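Local coordinates for protein endo-beta-1,4-xylanase Xyn10C (Pseudomonas cellulosa, PDB 1GNY) that cleaves internal linkages of the xylan backbone with its C-terminal domain and binds xylan and xylooligosaccharides through its N-terminal family 15 carbohydrate-binding module, at residues Phe119-Ala123 and Arg124-Val128. Residues are numbered along the deposited sequence; the frame is centred on the assembly and turned at random.
With XYP (beta-D-xylopyranose), chain B.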
ATOM      1  N   PHE A 119      -6.868 -12.807   7.707  1.00 17.63           N
ATOM      2  CA  PHE A 119      -6.859 -11.394   8.167  1.00 16.77           C
ATOM      3  C   PHE A 119      -7.835 -11.081   9.330  1.00 17.31           C
ATOM      4  O   PHE A 119      -7.881  -9.920   9.807  1.00 16.25           O
ATOM      5  CB  PHE A 119      -7.019 -10.414   7.015  1.00 16.93           C
ATOM      6  CG  PHE A 119      -5.786 -10.273   6.149  1.00 14.78           C
ATOM      7  CD1 PHE A 119      -4.749  -9.451   6.544  1.00 15.71           C
ATOM      8  CD2 PHE A 119      -5.697 -10.900   4.910  1.00 14.31           C
ATOM      9  CE1 PHE A 119      -3.620  -9.304   5.771  1.00 15.07           C
ATOM     10  CE2 PHE A 119      -4.555 -10.762   4.133  1.00 13.34           C
ATOM     11  CZ  PHE A 119      -3.525  -9.965   4.542  1.00 16.40           C
ATOM     12  N   ASN A 120      -8.596 -12.098   9.770  1.00 17.36           N
ATOM     13  CA  ASN A 120      -9.410 -12.015  11.006  1.00 17.33           C
ATOM     14  C   ASN A 120      -8.656 -12.805  12.077  1.00 17.67           C
ATOM     15  O   ASN A 120      -8.694 -14.020  12.063  1.00 17.55           O
ATOM     16  CB  ASN A 120     -10.839 -12.543  10.800  1.00 17.86           C
ATOM     17  CG  ASN A 120     -11.671 -11.630   9.908  1.00 19.08           C
ATOM     18  OD1 ASN A 120     -11.197 -10.565   9.457  1.00 16.58           O
ATOM     19  ND2 ASN A 120     -12.912 -12.045   9.617  1.00 19.62           N
ATOM     20  N   GLN A 121      -7.941 -12.089  12.953  1.00 17.27           N
ATOM     21  CA  GLN A 121      -6.916 -12.668  13.841  1.00 18.39           C
ATOM     22  C   GLN A 121      -6.466 -11.701  14.909  1.00 18.42           C
ATOM     23  O   GLN A 121      -6.647 -10.487  14.769  1.00 20.10           O
ATOM     24  CB  GLN A 121      -5.693 -13.144  13.027  1.00 18.27           C
ATOM     25  CG  GLN A 121      -4.978 -12.059  12.200  1.00 19.09           C
ATOM     26  CD  GLN A 121      -3.885 -11.341  12.952  1.00 19.09           C
ATOM     27  OE1 GLN A 121      -3.020 -11.968  13.575  1.00 19.67           O
ATOM     28  NE2 GLN A 121      -3.912  -9.999  12.893  1.00 18.79           N
ATOM     29  N   THR A 122      -5.853 -12.248  15.964  1.00 20.00           N
ATOM     30  CA  THR A 122      -5.416 -11.448  17.136  1.00 20.33           C
ATOM     31  C   THR A 122      -3.917 -11.372  17.418  1.00 21.16           C
ATOM     32  O   THR A 122      -3.463 -10.458  18.118  1.00 22.15           O
ATOM     33  CB  THR A 122      -6.072 -11.986  18.433  1.00 19.81           C
ATOM     34  OG1 THR A 122      -5.749 -13.371  18.581  1.00 22.28           O
ATOM     35  CG2 THR A 122      -7.599 -11.926  18.370  1.00 20.76           C
ATOM     36  N   ALA A 123      -3.177 -12.332  16.898  1.00 20.90           N
ATOM     37  CA  ALA A 123      -1.743 -12.493  17.192  1.00 21.45           C
ATOM     38  C   ALA A 123      -0.774 -11.428  16.647  1.00 21.50           C
ATOM     39  O   ALA A 123       0.193 -11.058  17.308  1.00 21.49           O
ATOM     40  CB  ALA A 123      -1.299 -13.880  16.712  1.00 21.65           C
ATOM     41  N   ARG A 124      -1.022 -10.951  15.438  1.00 21.15           N
ATOM     42  CA  ARG A 124      -0.032 -10.107  14.737  1.00 21.19           C
ATOM     43  C   ARG A 124      -0.530  -8.755  14.270  1.00 19.83           C
ATOM     44  O   ARG A 124      -1.699  -8.589  13.964  1.00 18.91           O
ATOM     45  CB  ARG A 124       0.449 -10.869  13.514  1.00 22.38           C
ATOM     46  CG  ARG A 124       1.080 -12.209  13.855  1.00 24.96           C
ATOM     47  CD  ARG A 124       1.492 -13.017  12.629  1.00 30.52           C
ATOM     48  NE  ARG A 124       2.120 -14.298  12.959  1.00 32.47           N
ATOM     49  CZ  ARG A 124       3.331 -14.468  13.495  1.00 37.89           C
ATOM     50  NH1 ARG A 124       4.135 -13.432  13.764  1.00 39.96           N
ATOM     51  NH2 ARG A 124       3.775 -15.708  13.739  1.00 38.68           N
ATOM     52  N   ASP A 125       0.388  -7.799  14.203  1.00 19.04           N
ATOM     53  CA  ASP A 125       0.098  -6.545  13.525  1.00 18.27           C
ATOM     54  C   ASP A 125       0.088  -6.918  12.034  1.00 17.33           C
ATOM     55  O   ASP A 125       0.682  -7.923  11.623  1.00 17.87           O
ATOM     56  CB  ASP A 125       1.184  -5.504  13.742  1.00 18.36           C
ATOM     57  CG  ASP A 125       1.277  -4.998  15.179  1.00 22.83           C
ATOM     58  OD1 ASP A 125       0.249  -4.937  15.893  1.00 19.31           O
ATOM     59  OD2 ASP A 125       2.379  -4.573  15.648  1.00 26.41           O
ATOM     60  N   VAL A 126      -0.606  -6.106  11.261  1.00 15.83           N
ATOM     61  CA  VAL A 126      -0.692  -6.310   9.803  1.00 15.07           C
ATOM     62  C   VAL A 126       0.032  -5.148   9.132  1.00 15.26           C
ATOM     63  O   VAL A 126      -0.314  -3.969   9.356  1.00 16.43           O
ATOM     64  CB  VAL A 126      -2.134  -6.420   9.349  1.00 14.42           C
ATOM     65  CG1 VAL A 126      -2.259  -6.447   7.823  1.00 14.35           C
ATOM     66  CG2 VAL A 126      -2.732  -7.691   9.911  1.00 14.31           C
ATOM     67  N   GLN A 127       0.998  -5.504   8.286  1.00 13.37           N
ATOM     68  CA  GLN A 127       1.743  -4.531   7.488  1.00 12.49           C
ATOM     69  C   GLN A 127       1.011  -4.286   6.196  1.00 12.46           C
ATOM     70  O   GLN A 127       0.725  -5.249   5.477  1.00 12.80           O
ATOM     71  CB  GLN A 127       3.153  -5.015   7.191  1.00 12.60           C
ATOM     72  CG  GLN A 127       4.036  -4.053   6.392  1.00 13.02           C
ATOM     73  CD  GLN A 127       5.468  -4.548   6.328  1.00 14.13           C
ATOM     74  OE1 GLN A 127       6.282  -4.179   7.190  1.00 14.67           O
ATOM     75  NE2 GLN A 127       5.788  -5.331   5.295  1.00 15.37           N
ATOM     76  N   VAL A 128       0.711  -3.025   5.916  1.00 12.72           N
ATOM     77  CA  VAL A 128      -0.042  -2.617   4.724  1.00 11.85           C
ATOM     78  C   VAL A 128       0.774  -1.601   3.942  1.00 12.07           C
ATOM     79  O   VAL A 128       1.445  -0.748   4.535  1.00 12.04           O
ATOM     80  CB  VAL A 128      -1.427  -1.981   5.109  1.00 12.10           C
ATOM     81  CG1 VAL A 128      -2.220  -1.569   3.849  1.00 12.91           C
ATOM     82  CG2 VAL A 128      -2.233  -2.920   5.982  1.00 12.99           C
TER
HETATM   83  C1  XYP B   2      10.342  -7.811   4.821  1.00 18.73           C
HETATM   84  C2  XYP B   2       9.313  -6.961   4.092  1.00 15.52           C
HETATM   85  C3  XYP B   2       8.185  -7.829   3.540  1.00 15.12           C
HETATM   86  C4  XYP B   2       8.751  -9.044   2.798  1.00 16.53           C
HETATM   87  C5  XYP B   2       9.775  -9.725   3.685  1.00 17.25           C
HETATM   88  O2  XYP B   2       8.742  -6.011   4.986  1.00 15.43           O
HETATM   89  O3  XYP B   2       7.360  -7.071   2.669  1.00 13.94           O
HETATM   90  O4  XYP B   2       7.684  -9.927   2.540  1.00 14.99           O
HETATM   91  O5  XYP B   2      10.808  -8.841   4.064  1.00 17.09           O
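The side-chain amide of Gln121 reaches across the turn and pairs with both backbone polar groups of Arg124. Its OE1 accepts the Arg124 N-H at 2.9 Å, the donor lying in the carbonyl plane on a lone pair, while its NE2 gives a nearly straight bond to Arg124 O at 2.8 Å (168° at the hydrogen). The chain gets there by folding back: CG sits between the backbone N and the carbonyl carbon (chi1 59°), and a second bend at chi2 (89°) swings the amide toward the backbone of Arg124. Two bonds to one residue fix the flip of the amide, and NE2 also bonds OG1 of Thr52, in strand 52-53, the partner of strand 120-121. With an alanine here both amide bonds go, and the N-H and C=O of Arg124 would probably be left without these mates. The arginine's own side chain runs off, its NH1 bonded to Lys83 O. Further in, Val126 offers one methyl to each neighbour: CG2 lies 4.0 Å from Gln121 NE2, and CG1 meets Phe119 CE1 at 3.8 Å, at the edge of the ring and near its plane, the two side chains crossing at about a right angle. The next residue, Gln127, turns to the other side of the strand, its extended side chain sending NE2 to O2 of a xylose at 3.0 Å; Gln81 OE1 bonds both that NE2 and the sugar. This is a turn whose backbone is held by one glutamine side chain, leading from short strand 120-121 into strand 126-133, the central strand of the five-stranded antiparallel sheet that carries the xylan-binding site of this CBM15 module.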